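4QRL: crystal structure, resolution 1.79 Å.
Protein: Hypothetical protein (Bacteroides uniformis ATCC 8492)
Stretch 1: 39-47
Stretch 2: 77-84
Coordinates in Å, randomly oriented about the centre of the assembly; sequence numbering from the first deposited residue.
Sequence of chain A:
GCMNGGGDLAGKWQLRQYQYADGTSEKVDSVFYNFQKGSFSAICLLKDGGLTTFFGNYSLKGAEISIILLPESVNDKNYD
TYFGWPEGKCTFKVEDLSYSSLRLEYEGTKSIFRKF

Stretch 1 (39-47) SFSAICLLK
Stretch 2, residues 77-84: KNYDTYFG

What forms the apolar centre? Cys-44 lies over one face of the Tyr-82 ring: its CB is 3.6 Å from the ring centroid of Tyr-82, 8° off the normal, and its SG 3.8 Å from that centroid. A compact, polarizable side chain (chi1 m, -58°) suits this close packing. Tyr-82 (chi1 m, chi2 -72°) and Cys-44 also mark the register, their CA atoms 7.7 Å apart.

How does Phe-83 extend the centre? Its ring (chi1 m, chi2 -83°) meets buried Ala-42 edge-on, CZ of Phe-83 standing 3.4 Å from CB of Ala-42; the short methyl allows that approach. Farther along, CE2 of Phe-40 (chi1 t, chi2 81°) is 4.4 Å from CE1 of Phe-83.

Which backbones present these groups? Strand 39-45 is extended, so Phe-40, Ala-42 and Cys-44 point toward the second stretch while Ser-41 and Ile-43 point away. Helix 79-82 is one short turn; Phe-83 N donates to Tyr-79 O at 2.8 Å, and Phe-83 then leaves helical geometry (-133/-80).

What lies at the polar edge? Leu-46 (m, t) brings CD2 within 3.5 Å of Tyr-82 OH and 3.8 Å of Asn-78 OD1. No hydrogen bond crosses; packing buries 305 Å². Asn-78 ND2 instead bonds weakly to Thr-81 OG1 at 3.4 Å.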

ATOM      1  N   SER A  39      -6.112   5.312 -10.315  1.00 24.48           N
ATOM      2  CA  SER A  39      -4.651   5.256 -10.389  1.00 23.51           C
ATOM      3  C   SER A  39      -4.016   5.058  -9.013  1.00 26.98           C
ATOM      4  O   SER A  39      -4.360   5.743  -8.049  1.00 25.91           O
ATOM      5  CB  SER A  39      -4.082   6.545 -10.998  1.00 27.56           C
ATOM      6  OG  SER A  39      -4.217   6.591 -12.406  1.00 35.73           O
ATOM      7  N   PHE A  40      -3.112   4.097  -8.928  1.00 22.64           N
ATOM      8  CA  PHE A  40      -2.375   3.801  -7.724  1.00 22.54           C
ATOM      9  C   PHE A  40      -0.908   4.066  -7.951  1.00 26.29           C
ATOM     10  O   PHE A  40      -0.359   3.750  -9.016  1.00 25.56           O
ATOM     11  CB  PHE A  40      -2.558   2.316  -7.310  1.00 23.19           C
ATOM     12  CG  PHE A  40      -1.730   1.942  -6.103  1.00 22.41           C
ATOM     13  CD1 PHE A  40      -2.170   2.243  -4.812  1.00 22.84           C
ATOM     14  CD2 PHE A  40      -0.512   1.269  -6.251  1.00 22.90           C
ATOM     15  CE1 PHE A  40      -1.424   1.849  -3.694  1.00 23.68           C
ATOM     16  CE2 PHE A  40       0.250   0.917  -5.136  1.00 23.78           C
ATOM     17  CZ  PHE A  40      -0.215   1.192  -3.861  1.00 21.98           C
ATOM     18  N   SER A  41      -0.261   4.591  -6.931  1.00 24.46           N
ATOM     19  CA  SER A  41       1.164   4.756  -6.949  1.00 24.55           C
ATOM     20  C   SER A  41       1.668   4.659  -5.518  1.00 26.51           C
ATOM     21  O   SER A  41       0.930   4.945  -4.577  1.00 25.55           O
ATOM     22  CB  SER A  41       1.587   6.052  -7.645  1.00 28.51           C
ATOM     23  OG  SER A  41       1.077   7.231  -7.054  1.00 29.13           O
ATOM     24  N   ALA A  42       2.886   4.148  -5.361  1.00 22.89           N
ATOM     25  CA  ALA A  42       3.540   4.039  -4.044  1.00 21.36           C
ATOM     26  C   ALA A  42       4.938   4.598  -4.142  1.00 26.22           C
ATOM     27  O   ALA A  42       5.703   4.204  -5.025  1.00 26.82           O
ATOM     28  CB  ALA A  42       3.569   2.602  -3.552  1.00 21.57           C
ATOM     29  N   ILE A  43       5.240   5.574  -3.294  1.00 23.12           N
ATOM     30  CA  ILE A  43       6.560   6.176  -3.221  1.00 23.60           C
ATOM     31  C   ILE A  43       7.265   5.497  -2.067  1.00 26.42           C
ATOM     32  O   ILE A  43       6.741   5.465  -0.957  1.00 24.08           O
ATOM     33  CB  ILE A  43       6.499   7.720  -3.038  1.00 27.08           C
ATOM     34  CG1 ILE A  43       5.921   8.443  -4.268  1.00 28.47           C
ATOM     35  CG2 ILE A  43       7.869   8.282  -2.644  1.00 27.65           C
ATOM     36  CD1 ILE A  43       5.475   9.927  -3.996  1.00 30.73           C
ATOM     37  N   CYS A  44       8.449   4.965  -2.339  1.00 25.04           N
ATOM     38  CA  CYS A  44       9.272   4.317  -1.342  1.00 25.96           C
ATOM     39  C   CYS A  44      10.610   5.035  -1.245  1.00 28.92           C
ATOM     40  O   CYS A  44      11.315   5.179  -2.247  1.00 28.30           O
ATOM     41  CB  CYS A  44       9.439   2.848  -1.684  1.00 27.18           C
ATOM     42  SG  CYS A  44       7.870   1.970  -1.819  1.00 30.35           S
ATOM     43  N   LEU A  45      10.937   5.498  -0.035  1.00 27.19           N
ATOM     44  CA  LEU A  45      12.157   6.241   0.263  1.00 28.93           C
ATOM     45  C   LEU A  45      13.256   5.271   0.640  1.00 37.40           C
ATOM     46  O   LEU A  45      13.166   4.573   1.652  1.00 35.77           O
ATOM     47  CB  LEU A  45      11.920   7.287   1.372  1.00 29.22           C
ATOM     48  CG  LEU A  45      10.787   8.294   1.120  1.00 35.03           C
ATOM     49  CD1 LEU A  45      10.555   9.151   2.354  1.00 36.20           C
ATOM     50  CD2 LEU A  45      11.085   9.186  -0.088  1.00 38.81           C
ATOM     51  N   LEU A  46      14.284   5.199  -0.212  1.00 35.99           N
ATOM     52  CA  LEU A  46      15.393   4.285   0.003  1.00 37.15           C
ATOM     53  C   LEU A  46      16.366   4.847   1.046  1.00 40.57           C
ATOM     54  O   LEU A  46      16.505   6.069   1.206  1.00 36.60           O
ATOM     55  CB  LEU A  46      16.115   4.008  -1.337  1.00 38.32           C
ATOM     56  CG  LEU A  46      15.265   3.478  -2.509  1.00 43.33           C
ATOM     57  CD1 LEU A  46      16.035   3.529  -3.823  1.00 44.35           C
ATOM     58  CD2 LEU A  46      14.773   2.067  -2.260  1.00 46.19           C
ATOM     59  N   LYS A  47      17.111   3.944   1.711  1.00 41.80           N
ATOM     60  CA  LYS A  47      18.135   4.346   2.688  1.00 42.92           C
ATOM     61  C   LYS A  47      19.133   5.314   2.037  1.00 48.43           C
ATOM     62  O   LYS A  47      19.550   6.285   2.677  1.00 48.75           O
ATOM     63  CB  LYS A  47      18.874   3.107   3.255  1.00 45.95           C
ATOM     64  CG  LYS A  47      17.934   2.031   3.799  1.00 66.32           C
ATOM     65  CD  LYS A  47      18.645   0.929   4.587  1.00 78.73           C
ATOM     66  CE  LYS A  47      17.626  -0.011   5.192  1.00 90.98           C
ATOM     67  NZ  LYS A  47      18.241  -1.024   6.090  1.00 98.29           N
ATOM     68  N   LYS A  77      13.793  -3.714  -9.351  1.00 33.12           N
ATOM     69  CA  LYS A  77      14.794  -4.382  -8.491  1.00 33.27           C
ATOM     70  C   LYS A  77      14.376  -4.339  -6.986  1.00 33.23           C
ATOM     71  O   LYS A  77      14.766  -5.212  -6.225  1.00 32.27           O
ATOM     72  CB  LYS A  77      16.195  -3.765  -8.687  1.00 38.47           C
ATOM     73  CG  LYS A  77      16.381  -2.395  -8.016  1.00 46.99           C
ATOM     74  CD  LYS A  77      17.750  -1.765  -8.306  1.00 63.69           C
ATOM     75  CE  LYS A  77      17.845  -0.331  -7.819  1.00 72.53           C
ATOM     76  NZ  LYS A  77      16.963   0.596  -8.590  1.00 78.87           N
ATOM     77  N   ASN A  78      13.569  -3.338  -6.576  1.00 30.03           N
ATOM     78  CA  ASN A  78      13.110  -3.250  -5.187  1.00 28.80           C
ATOM     79  C   ASN A  78      11.700  -3.791  -4.988  1.00 31.51           C
ATOM     80  O   ASN A  78      11.167  -3.658  -3.886  1.00 30.21           O
ATOM     81  CB  ASN A  78      13.198  -1.821  -4.660  1.00 31.58           C
ATOM     82  CG  ASN A  78      14.584  -1.508  -4.199  1.00 49.76           C
ATOM     83  OD1 ASN A  78      15.302  -0.731  -4.816  1.00 44.55           O
ATOM     84  ND2 ASN A  78      15.015  -2.187  -3.161  1.00 43.22           N
ATOM     85  N   TYR A  79      11.113  -4.458  -6.007  1.00 29.50           N
ATOM     86  CA  TYR A  79       9.745  -4.983  -5.902  1.00 29.94           C
ATOM     87  C   TYR A  79       9.488  -5.864  -4.633  1.00 35.05           C
ATOM     88  O   TYR A  79       8.511  -5.622  -3.911  1.00 33.93           O
ATOM     89  CB  TYR A  79       9.363  -5.753  -7.158  1.00 31.62           C
ATOM     90  CG  TYR A  79       7.939  -6.242  -7.134  1.00 33.59           C
ATOM     91  CD1 TYR A  79       6.871  -5.346  -7.160  1.00 32.81           C
ATOM     92  CD2 TYR A  79       7.649  -7.602  -7.033  1.00 36.34           C
ATOM     93  CE1 TYR A  79       5.558  -5.788  -7.082  1.00 30.67           C
ATOM     94  CE2 TYR A  79       6.332  -8.057  -7.002  1.00 37.07           C
ATOM     95  CZ  TYR A  79       5.290  -7.141  -7.031  1.00 39.38           C
ATOM     96  OH  TYR A  79       3.985  -7.567  -7.011  1.00 37.82           O
ATOM     97  N   ASP A  80      10.374  -6.821  -4.328  1.00 31.64           N
ATOM     98  CA  ASP A  80      10.179  -7.696  -3.154  1.00 30.56           C
ATOM     99  C   ASP A  80      10.462  -7.037  -1.805  1.00 34.20           C
ATOM    100  O   ASP A  80      10.073  -7.578  -0.761  1.00 33.39           O
ATOM    101  CB  ASP A  80      11.027  -8.951  -3.269  1.00 32.55           C
ATOM    102  CG  ASP A  80      10.641  -9.876  -4.399  1.00 37.10           C
ATOM    103  OD1 ASP A  80       9.520  -9.727  -4.938  1.00 36.68           O
ATOM    104  OD2 ASP A  80      11.443 -10.766  -4.729  1.00 40.30           O
ATOM    105  N   THR A  81      11.113  -5.872  -1.819  1.00 29.62           N
ATOM    106  CA  THR A  81      11.384  -5.129  -0.605  1.00 29.76           C
ATOM    107  C   THR A  81      10.091  -4.504  -0.097  1.00 33.99           C
ATOM    108  O   THR A  81       9.852  -4.453   1.117  1.00 34.24           O
ATOM    109  CB  THR A  81      12.455  -4.051  -0.882  1.00 36.07           C
ATOM    110  OG1 THR A  81      13.602  -4.688  -1.419  1.00 39.55           O
ATOM    111  CG2 THR A  81      12.841  -3.260   0.347  1.00 31.65           C
ATOM    112  N   TYR A  82       9.261  -4.018  -1.029  1.00 30.09           N
ATOM    113  CA  TYR A  82       8.085  -3.245  -0.641  1.00 28.81           C
ATOM    114  C   TYR A  82       6.762  -3.893  -0.950  1.00 34.50           C
ATOM    115  O   TYR A  82       5.763  -3.511  -0.332  1.00 34.57           O
ATOM    116  CB  TYR A  82       8.154  -1.871  -1.300  1.00 29.00           C
ATOM    117  CG  TYR A  82       9.362  -1.072  -0.851  1.00 29.27           C
ATOM    118  CD1 TYR A  82       9.427  -0.532   0.433  1.00 30.97           C
ATOM    119  CD2 TYR A  82      10.445  -0.875  -1.697  1.00 30.47           C
ATOM    120  CE1 TYR A  82      10.535   0.196   0.855  1.00 30.86           C
ATOM    121  CE2 TYR A  82      11.566  -0.160  -1.283  1.00 31.50           C
ATOM    122  CZ  TYR A  82      11.598   0.385  -0.009  1.00 34.94           C
ATOM    123  OH  TYR A  82      12.689   1.085   0.405  1.00 32.37           O
ATOM    124  N   PHE A  83       6.727  -4.840  -1.903  1.00 30.62           N
ATOM    125  CA  PHE A  83       5.494  -5.496  -2.306  1.00 30.09           C
ATOM    126  C   PHE A  83       5.685  -7.004  -2.368  1.00 35.79           C
ATOM    127  O   PHE A  83       5.306  -7.694  -1.410  1.00 35.32           O
ATOM    128  CB  PHE A  83       4.987  -4.897  -3.641  1.00 30.07           C
ATOM    129  CG  PHE A  83       4.569  -3.451  -3.489  1.00 30.17           C
ATOM    130  CD1 PHE A  83       3.297  -3.123  -3.021  1.00 32.76           C
ATOM    131  CD2 PHE A  83       5.461  -2.414  -3.764  1.00 30.31           C
ATOM    132  CE1 PHE A  83       2.917  -1.785  -2.851  1.00 32.64           C
ATOM    133  CE2 PHE A  83       5.095  -1.086  -3.554  1.00 32.91           C
ATOM    134  CZ  PHE A  83       3.829  -0.781  -3.095  1.00 30.97           C
ATOM    135  N   GLY A  84       6.270  -7.511  -3.458  1.00 32.26           N
ATOM    136  CA  GLY A  84       6.490  -8.949  -3.601  1.00 33.95           C
ATOM    137  C   GLY A  84       5.210  -9.725  -3.854  1.00 37.36           C
ATOM    138  O   GLY A  84       5.176 -10.937  -3.667  1.00 37.24           O
TER